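Local coordinates for protein AtxE2 (Asticcacaulis excentricus, PDB 5TXE) that hydrolyses the isopeptide bond of the lasso peptides Astexin-2 and Astexin-3, recognising their threaded shape and converting them to linear peptides, at residues 115-119 / 565-570; 214-218 / 609-613; 483-487 / 571-575. The protein carries 1 engineered substitution. All coordinates share one frame. Numbering follows the deposited sequence.

Contact 1 (115-119 / 565-570); sequences SWGYA and RISGAL
A turn in the loop between strands 100-104 and 133-134 sets a tryptophan on helix 563-570. Ser115 to Tyr118 form a type I' beta turn, closed by Tyr118 N to Ser115 O (2.8 Å), with Trp116 and Gly117 at positive phi. The place of Gly117 (phi/psi 89/1) calls for glycine twice: a CB would be jammed against the preceding carbonyl and clash with Arg565 NH1. The closest CA pair is Trp116 and Ile566, 6.6 Å apart. Apolar packing centres on the Trp116 indole (chi1 m, chi2 108°): Ile566 CG1 lies over one face, 3.8 Å from the five-membered ring centroid, a CH-pi contact; Ala569 CB is 3.7 Å from Trp116 CZ3 and Leu570 CD2 3.8 Å from Trp116 CH2. Ile566 CD1 meets the edge of the Tyr118 ring, 3.9 Å from Tyr118 CE2. Arg565 NH1 donates to Trp116 O (2.9 Å), and a water donates to Tyr118 OH (2.7 Å) while accepting from Ile566 N (2.9 Å); Tyr118 OH also bonds Glu211 O. Trp116, important for activity, stacks on an aromatic side chain of the bound peptide, Astexin3-dC4, and gives NE1 to its backbone. Apolar packing and a carbonyl-anchored turn hold the indole, leaving its NH for substrate.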
loop_
_atom_site.group_PDB
_atom_site.type_symbol
_atom_site.label_atom_id
_atom_site.label_comp_id
_atom_site.label_asym_id
_atom_site.label_seq_id
_atom_site.Cartn_x
_atom_site.Cartn_y
_atom_site.Cartn_z
ATOM N N SER A 115 -8.626 14.614 -3.530
ATOM C CA SER A 115 -9.198 13.683 -4.513
ATOM C C SER A 115 -10.640 14.086 -4.780
ATOM O O SER A 115 -11.340 14.570 -3.867
ATOM C CB SER A 115 -9.268 12.264 -3.998
ATOM O OG SER A 115 -7.977 11.703 -3.799
ATOM N N TRP A 116 -11.059 13.845 -6.032
ATOM C CA TRP A 116 -12.433 14.009 -6.486
ATOM C C TRP A 116 -12.937 15.410 -6.425
ATOM O O TRP A 116 -14.158 15.631 -6.402
ATOM C CB TRP A 116 -13.362 13.155 -5.657
ATOM C CG TRP A 116 -12.907 11.707 -5.486
ATOM C CD1 TRP A 116 -12.421 11.141 -4.379
ATOM C CD2 TRP A 116 -12.997 10.670 -6.467
ATOM N NE1 TRP A 116 -12.177 9.794 -4.593
ATOM C CE2 TRP A 116 -12.525 9.489 -5.878
ATOM C CE3 TRP A 116 -13.405 10.640 -7.794
ATOM C CZ2 TRP A 116 -12.465 8.280 -6.581
ATOM C CZ3 TRP A 116 -13.356 9.460 -8.477
ATOM C CH2 TRP A 116 -12.886 8.288 -7.881
ATOM N N GLY A 117 -12.027 16.367 -6.319
ATOM C CA GLY A 117 -12.437 17.740 -6.083
ATOM C C GLY A 117 -12.591 18.141 -4.634
ATOM O O GLY A 117 -12.894 19.329 -4.336
ATOM N N TYR A 118 -12.316 17.212 -3.721
ATOM C CA TYR A 118 -12.193 17.539 -2.315
ATOM C C TYR A 118 -10.751 17.937 -1.986
ATOM O O TYR A 118 -9.792 17.331 -2.467
ATOM C CB TYR A 118 -12.595 16.349 -1.426
ATOM C CG TYR A 118 -14.030 15.939 -1.637
ATOM C CD1 TYR A 118 -15.077 16.846 -1.435
ATOM C CD2 TYR A 118 -14.346 14.669 -2.062
ATOM C CE1 TYR A 118 -16.386 16.492 -1.630
ATOM C CE2 TYR A 118 -15.666 14.302 -2.229
ATOM C CZ TYR A 118 -16.690 15.232 -2.033
ATOM O OH TYR A 118 -18.031 14.916 -2.230
ATOM N N ALA A 119 -10.605 18.914 -1.107
ATOM C CA ALA A 119 -9.273 19.328 -0.655
ATOM C C ALA A 119 -8.546 18.273 0.193
ATOM O O ALA A 119 -7.310 18.206 0.221
ATOM C CB ALA A 119 -9.368 20.639 0.106
ATOM N N ARG A 565 -21.200 13.464 -5.801
ATOM C CA ARG A 565 -19.946 13.804 -6.472
ATOM C C ARG A 565 -19.122 12.568 -6.855
ATOM O O ARG A 565 -18.785 12.371 -8.026
ATOM C CB ARG A 565 -19.152 14.708 -5.592
ATOM C CG ARG A 565 -17.691 14.935 -5.894
ATOM C CD ARG A 565 -17.479 15.435 -7.288
ATOM N NE ARG A 565 -17.966 16.788 -7.443
ATOM C CZ ARG A 565 -17.302 17.880 -7.085
ATOM N NH1 ARG A 565 -16.126 17.790 -6.492
ATOM N NH2 ARG A 565 -17.849 19.069 -7.308
ATOM N N ILE A 566 -18.778 11.743 -5.880
ATOM C CA ILE A 566 -18.034 10.558 -6.175
ATOM C C ILE A 566 -18.853 9.556 -6.991
ATOM O O ILE A 566 -18.294 8.918 -7.885
ATOM C CB ILE A 566 -17.445 9.916 -4.919
ATOM C CG1 ILE A 566 -16.296 10.800 -4.408
ATOM C CG2 ILE A 566 -16.856 8.545 -5.212
ATOM C CD1 ILE A 566 -15.885 10.473 -2.980
ATOM N N SER A 567 -20.144 9.414 -6.661
ATOM C CA SER A 567 -21.005 8.555 -7.415
ATOM C C SER A 567 -20.967 8.886 -8.929
ATOM O O SER A 567 -20.819 8.001 -9.778
ATOM C CB SER A 567 -22.444 8.627 -6.904
ATOM O OG SER A 567 -23.297 7.929 -7.797
ATOM N N GLY A 568 -21.133 10.154 -9.242
ATOM C CA GLY A 568 -21.066 10.649 -10.621
ATOM C C GLY A 568 -19.703 10.409 -11.269
ATOM O O GLY A 568 -19.629 9.981 -12.413
ATOM N N ALA A 569 -18.626 10.629 -10.537
ATOM C CA ALA A 569 -17.267 10.472 -11.092
ATOM C C ALA A 569 -16.918 9.023 -11.372
ATOM O O ALA A 569 -16.075 8.749 -12.215
ATOM C CB ALA A 569 -16.210 11.089 -10.160
ATOM N N LEU A 570 -17.547 8.080 -10.682
ATOM C CA LEU A 570 -17.180 6.668 -10.854
ATOM C C LEU A 570 -17.687 6.050 -12.160
ATOM O O LEU A 570 -17.141 5.068 -12.656
ATOM C CB LEU A 570 -17.684 5.809 -9.697
ATOM C CG LEU A 570 -17.001 5.974 -8.335
ATOM C CD1 LEU A 570 -17.723 5.144 -7.277
ATOM C CD2 LEU A 570 -15.547 5.572 -8.420
HETATM O O HOH W 1 -19.041 12.526 -3.102
#

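Contact 2 (214-218 / 609-613); sequences HPLTG and EEYLG
His214 opens the loop segment with its imidazole tied back onto the same turn: ND1 lies 3.0 Å from Thr217 OG1 in a hydrogen bond, while NE2 bonds Asn562, which binds Astexin-3. Pro215 starts three residues with helical phi/psi (215-217), its fixed phi of -60° fitting the bend, and Thr217 N reaches back to His214 O (3.1 Å). Leu216 (t, p) is the main apolar piece. Its CD1 lies 3.5 Å from Gly613 N, 3.9 Å from Glu610 O and 4.2 Å from Leu612 CB, and its CA is 6.1 Å from that of Glu610. A water donates to Leu216 O (2.8 Å) and accepts from Leu612 N (3.1 Å), bridging the backbones. Thr217 (chi1 p) brings CG2 to 3.5 Å from Glu609 CG, with the two CA atoms 5.1 Å apart; its hydroxyl pairs with His214 ND1. Gly218, at 165/165, takes backbone angles blocked to other residues. Glu610, an inferred charge-relay residue, points its CA-to-CB bond away from the loop and bonds His638. The contact joins the loop between helix 190-202 and strand 230-235 to the short, weakly bonded helix 608-611 (612-613 continue as loop or turn), which follows strand 602-607 in the alpha/beta-hydrolase fold.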
loop_
_atom_site.group_PDB
_atom_site.type_symbol
_atom_site.label_atom_id
_atom_site.label_comp_id
_atom_site.label_asym_id
_atom_site.label_seq_id
_atom_site.Cartn_x
_atom_site.Cartn_y
_atom_site.Cartn_z
ATOM N N HIS A 214 -20.086 13.037 1.631
ATOM C CA HIS A 214 -19.676 11.657 1.433
ATOM C C HIS A 214 -20.163 10.886 2.664
ATOM O O HIS A 214 -19.450 10.743 3.634
ATOM C CB HIS A 214 -18.146 11.558 1.248
ATOM C CG HIS A 214 -17.678 10.175 0.898
ATOM N ND1 HIS A 214 -17.007 9.353 1.782
ATOM C CD2 HIS A 214 -17.833 9.454 -0.231
ATOM C CE1 HIS A 214 -16.713 8.210 1.192
ATOM N NE2 HIS A 214 -17.222 8.235 -0.026
ATOM N N PRO A 215 -21.404 10.429 2.641
ATOM C CA PRO A 215 -22.100 9.927 3.813
ATOM C C PRO A 215 -21.434 8.739 4.478
ATOM O O PRO A 215 -21.473 8.575 5.727
ATOM C CB PRO A 215 -23.447 9.537 3.290
ATOM C CG PRO A 215 -23.629 10.258 1.997
ATOM C CD PRO A 215 -22.272 10.634 1.473
ATOM N N LEU A 216 -20.794 7.915 3.677
ATOM C CA LEU A 216 -20.119 6.763 4.225
ATOM C C LEU A 216 -19.219 7.133 5.365
ATOM O O LEU A 216 -19.205 6.438 6.421
ATOM C CB LEU A 216 -19.295 6.023 3.163
ATOM C CG LEU A 216 -18.846 4.607 3.553
ATOM C CD1 LEU A 216 -20.014 3.665 3.575
ATOM C CD2 LEU A 216 -17.766 4.110 2.600
ATOM N N THR A 217 -18.510 8.233 5.184
ATOM C CA THR A 217 -17.534 8.658 6.146
ATOM C C THR A 217 -17.966 9.757 7.102
ATOM O O THR A 217 -17.267 10.012 8.044
ATOM C CB THR A 217 -16.229 9.073 5.458
ATOM O OG1 THR A 217 -16.482 10.127 4.585
ATOM C CG2 THR A 217 -15.624 7.880 4.586
ATOM N N GLY A 218 -19.108 10.400 6.903
ATOM C CA GLY A 218 -19.526 11.416 7.867
ATOM C C GLY A 218 -20.629 12.288 7.309
ATOM O O GLY A 218 -20.851 12.357 6.089
ATOM N N GLU A 609 -15.873 3.495 9.677
ATOM C CA GLU A 609 -15.950 4.431 8.555
ATOM C C GLU A 609 -16.413 3.760 7.237
ATOM O O GLU A 609 -16.732 4.459 6.285
ATOM C CB GLU A 609 -14.588 5.073 8.416
ATOM C CG GLU A 609 -14.444 6.134 7.372
ATOM C CD GLU A 609 -13.165 6.977 7.549
ATOM O OE1 GLU A 609 -12.176 6.709 6.823
ATOM O OE2 GLU A 609 -13.145 7.881 8.422
ATOM N N GLU A 610 -16.548 2.430 7.200
ATOM C CA GLU A 610 -17.077 1.773 6.003
ATOM C C GLU A 610 -18.255 0.901 6.272
ATOM O O GLU A 610 -18.847 0.399 5.309
ATOM C CB GLU A 610 -15.994 0.903 5.336
ATOM C CG GLU A 610 -14.812 1.723 4.825
ATOM C CD GLU A 610 -13.804 0.882 4.025
ATOM O OE1 GLU A 610 -13.399 -0.251 4.460
ATOM O OE2 GLU A 610 -13.367 1.392 2.970
ATOM N N TYR A 611 -18.629 0.703 7.530
ATOM C CA TYR A 611 -19.653 -0.295 7.803
ATOM C C TYR A 611 -21.020 0.002 7.246
ATOM O O TYR A 611 -21.764 -0.946 7.012
ATOM C CB TYR A 611 -19.770 -0.635 9.295
ATOM C CG TYR A 611 -20.831 0.090 10.083
ATOM C CD1 TYR A 611 -20.716 1.425 10.378
ATOM C CD2 TYR A 611 -21.897 -0.582 10.597
ATOM C CE1 TYR A 611 -21.706 2.091 11.097
ATOM C CE2 TYR A 611 -22.863 0.050 11.353
ATOM C CZ TYR A 611 -22.776 1.391 11.592
ATOM O OH TYR A 611 -23.753 2.021 12.315
ATOM N N LEU A 612 -21.390 1.277 7.076
ATOM C CA LEU A 612 -22.711 1.599 6.680
ATOM C C LEU A 612 -23.060 0.945 5.338
ATOM O O LEU A 612 -24.188 0.484 5.135
ATOM C CB LEU A 612 -22.903 3.096 6.527
ATOM C CG LEU A 612 -22.939 3.886 7.849
ATOM C CD1 LEU A 612 -23.043 5.372 7.590
ATOM C CD2 LEU A 612 -24.096 3.418 8.675
ATOM N N GLY A 613 -22.067 0.923 4.466
ATOM C CA GLY A 613 -22.123 0.251 3.176
ATOM C C GLY A 613 -22.462 -1.213 3.224
ATOM O O GLY A 613 -23.068 -1.749 2.276
HETATM O O HOH W 2 -19.620 3.809 7.417
HETATM O O HOH W 3 -15.606 7.938 9.764
#

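Contact 3 (483-487 / 571-575)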
loop_
_atom_site.group_PDB
_atom_site.type_symbol
_atom_site.label_atom_id
_atom_site.label_comp_id
_atom_site.label_asym_id
_atom_site.label_seq_id
_atom_site.Cartn_x
_atom_site.Cartn_y
_atom_site.Cartn_z
ATOM N N ILE A 483 -8.456 5.923 -16.773
ATOM C CA ILE A 483 -9.896 5.954 -16.527
ATOM C C ILE A 483 -10.627 5.207 -17.669
ATOM O O ILE A 483 -11.496 4.369 -17.392
ATOM C CB ILE A 483 -10.436 7.399 -16.318
ATOM C CG1 ILE A 483 -9.612 8.106 -15.220
ATOM C CG2 ILE A 483 -11.924 7.377 -15.942
ATOM C CD1 ILE A 483 -10.044 9.526 -14.913
ATOM N N ALA A 484 -10.259 5.459 -18.919
ATOM C CA ALA A 484 -10.834 4.690 -20.032
ATOM C C ALA A 484 -10.482 3.190 -19.998
ATOM O O ALA A 484 -11.252 2.343 -20.452
ATOM C CB ALA A 484 -10.413 5.278 -21.373
ATOM N N GLN A 485 -9.307 2.868 -19.479
ATOM C CA GLN A 485 -8.892 1.482 -19.418
ATOM C C GLN A 485 -9.780 0.768 -18.421
ATOM O O GLN A 485 -10.236 -0.365 -18.671
ATOM C CB GLN A 485 -7.431 1.354 -18.946
ATOM C CG GLN A 485 -6.870 -0.064 -19.024
ATOM C CD GLN A 485 -5.415 -0.138 -18.557
ATOM O OE1 GLN A 485 -4.526 0.534 -19.094
ATOM N NE2 GLN A 485 -5.169 -0.968 -17.567
ATOM N N SER A 486 -9.968 1.430 -17.270
ATOM C CA SER A 486 -10.829 0.941 -16.199
ATOM C C SER A 486 -12.220 0.639 -16.740
ATOM O O SER A 486 -12.785 -0.389 -16.414
ATOM C CB SER A 486 -10.931 1.921 -15.006
ATOM O OG SER A 486 -11.840 1.389 -14.038
ATOM N N LYS A 487 -12.726 1.524 -17.592
ATOM C CA LYS A 487 -14.033 1.358 -18.159
ATOM C C LYS A 487 -14.104 0.085 -18.984
ATOM O O LYS A 487 -15.058 -0.701 -18.839
ATOM C CB LYS A 487 -14.362 2.560 -18.992
ATOM C CG LYS A 487 -15.777 2.632 -19.436
ATOM C CD LYS A 487 -15.946 3.950 -20.172
ATOM C CE LYS A 487 -17.111 3.895 -21.137
ATOM N NZ LYS A 487 -18.364 3.622 -20.393
ATOM N N LYS A 571 -18.740 6.626 -12.671
ATOM C CA LYS A 571 -19.361 6.210 -13.910
ATOM C C LYS A 571 -18.316 6.183 -15.057
ATOM O O LYS A 571 -18.294 5.250 -15.831
ATOM C CB LYS A 571 -20.552 7.154 -14.139
ATOM C CG LYS A 571 -21.213 7.136 -15.472
ATOM C CD LYS A 571 -22.044 5.889 -15.693
ATOM C CE LYS A 571 -22.919 6.070 -16.937
ATOM N NZ LYS A 571 -23.466 4.778 -17.378
ATOM N N ALA A 572 -17.398 7.139 -15.115
ATOM C CA ALA A 572 -16.381 7.126 -16.173
ATOM C C ALA A 572 -15.405 5.975 -16.013
ATOM O O ALA A 572 -14.728 5.571 -16.997
ATOM C CB ALA A 572 -15.620 8.459 -16.224
ATOM N N TYR A 573 -15.314 5.416 -14.802
ATOM C CA TYR A 573 -14.407 4.295 -14.548
ATOM C C TYR A 573 -15.058 2.944 -14.894
ATOM O O TYR A 573 -14.444 1.873 -14.719
ATOM C CB TYR A 573 -14.028 4.265 -13.074
ATOM C CG TYR A 573 -12.970 5.246 -12.664
ATOM C CD1 TYR A 573 -13.285 6.555 -12.341
ATOM C CD2 TYR A 573 -11.622 4.834 -12.533
ATOM C CE1 TYR A 573 -12.295 7.467 -11.941
ATOM C CE2 TYR A 573 -10.627 5.739 -12.145
ATOM C CZ TYR A 573 -10.963 7.051 -11.847
ATOM O OH TYR A 573 -9.977 7.918 -11.436
ATOM N N GLY A 574 -16.312 3.001 -15.342
ATOM C CA GLY A 574 -17.096 1.829 -15.658
ATOM C C GLY A 574 -17.950 1.322 -14.495
ATOM O O GLY A 574 -18.504 0.217 -14.585
ATOM N N ILE A 575 -18.037 2.078 -13.393
ATOM C CA ILE A 575 -18.908 1.653 -12.300
ATOM C C ILE A 575 -20.285 2.254 -12.562
ATOM O O ILE A 575 -20.433 3.480 -12.517
ATOM C CB ILE A 575 -18.381 2.123 -10.942
ATOM C CG1 ILE A 575 -16.881 1.767 -10.757
ATOM C CG2 ILE A 575 -19.222 1.532 -9.813
ATOM C CD1 ILE A 575 -16.614 0.304 -10.644
#
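One carbonyl, Tyr573 O, is pressed against the flank of helix 482-490. Ser486 OG donates to it at 2.7 Å, and Lys487 CA approaches the same Tyr573 O at 3.5 Å in a CA-H...O contact. Such closeness depends on Gly574, whose CA is only 4.0 Å from that of Lys487: a CB there would sit tightly against Lys487 CA. Glycine is also demanded by the backbone, since Gly574 (phi 92°) is the C-prime residue of the Schellman motif that ends the preceding helix, with Gly574 N bonded to Lys571 O at 3.0 Å. Ser486, small and polar, suits its place because its CA-to-CB bond points toward the loop and the hydroxyl meets a carbonyl at close range. Ile483 supplies the apolar half. Its CG2 stands over one face of the Tyr573 ring, 3.9 Å from the centroid, a CH-pi contact, and lies 3.9 Å from Ala572 CB; Ile483 CG1 is 3.8 Å from Tyr573 CZ. Beyond the pair, Tyr573 packs on an aromatic side chain of the bound peptide. The chemistry combines one short hydrogen bond with aliphatic-aromatic packing, seating a ring that touches the substrate against helix 482-490.

How the contacts relate
Contacts 1 and 3 share one piece of chain through their second segments: helix 563-570 packs on the 115-119 loop and runs on into 571-575, which meets helix 482-490. Their centres are about 14 Å apart, and Trp116 touches Tyr573. The centre of contact 2 is about 15 Å from that of contact 1 (touching through Ile566 and His214) and about 23 Å from that of contact 3. Along the chain contact 1 crosses both others, while contact 3 is nested within contact 2. The early loops bring their peptide contacts, including a weak hydrogen bond at His214, near the active site: the Trp116 side chain is about 11 Å from that of the inferred charge-relay residue His638.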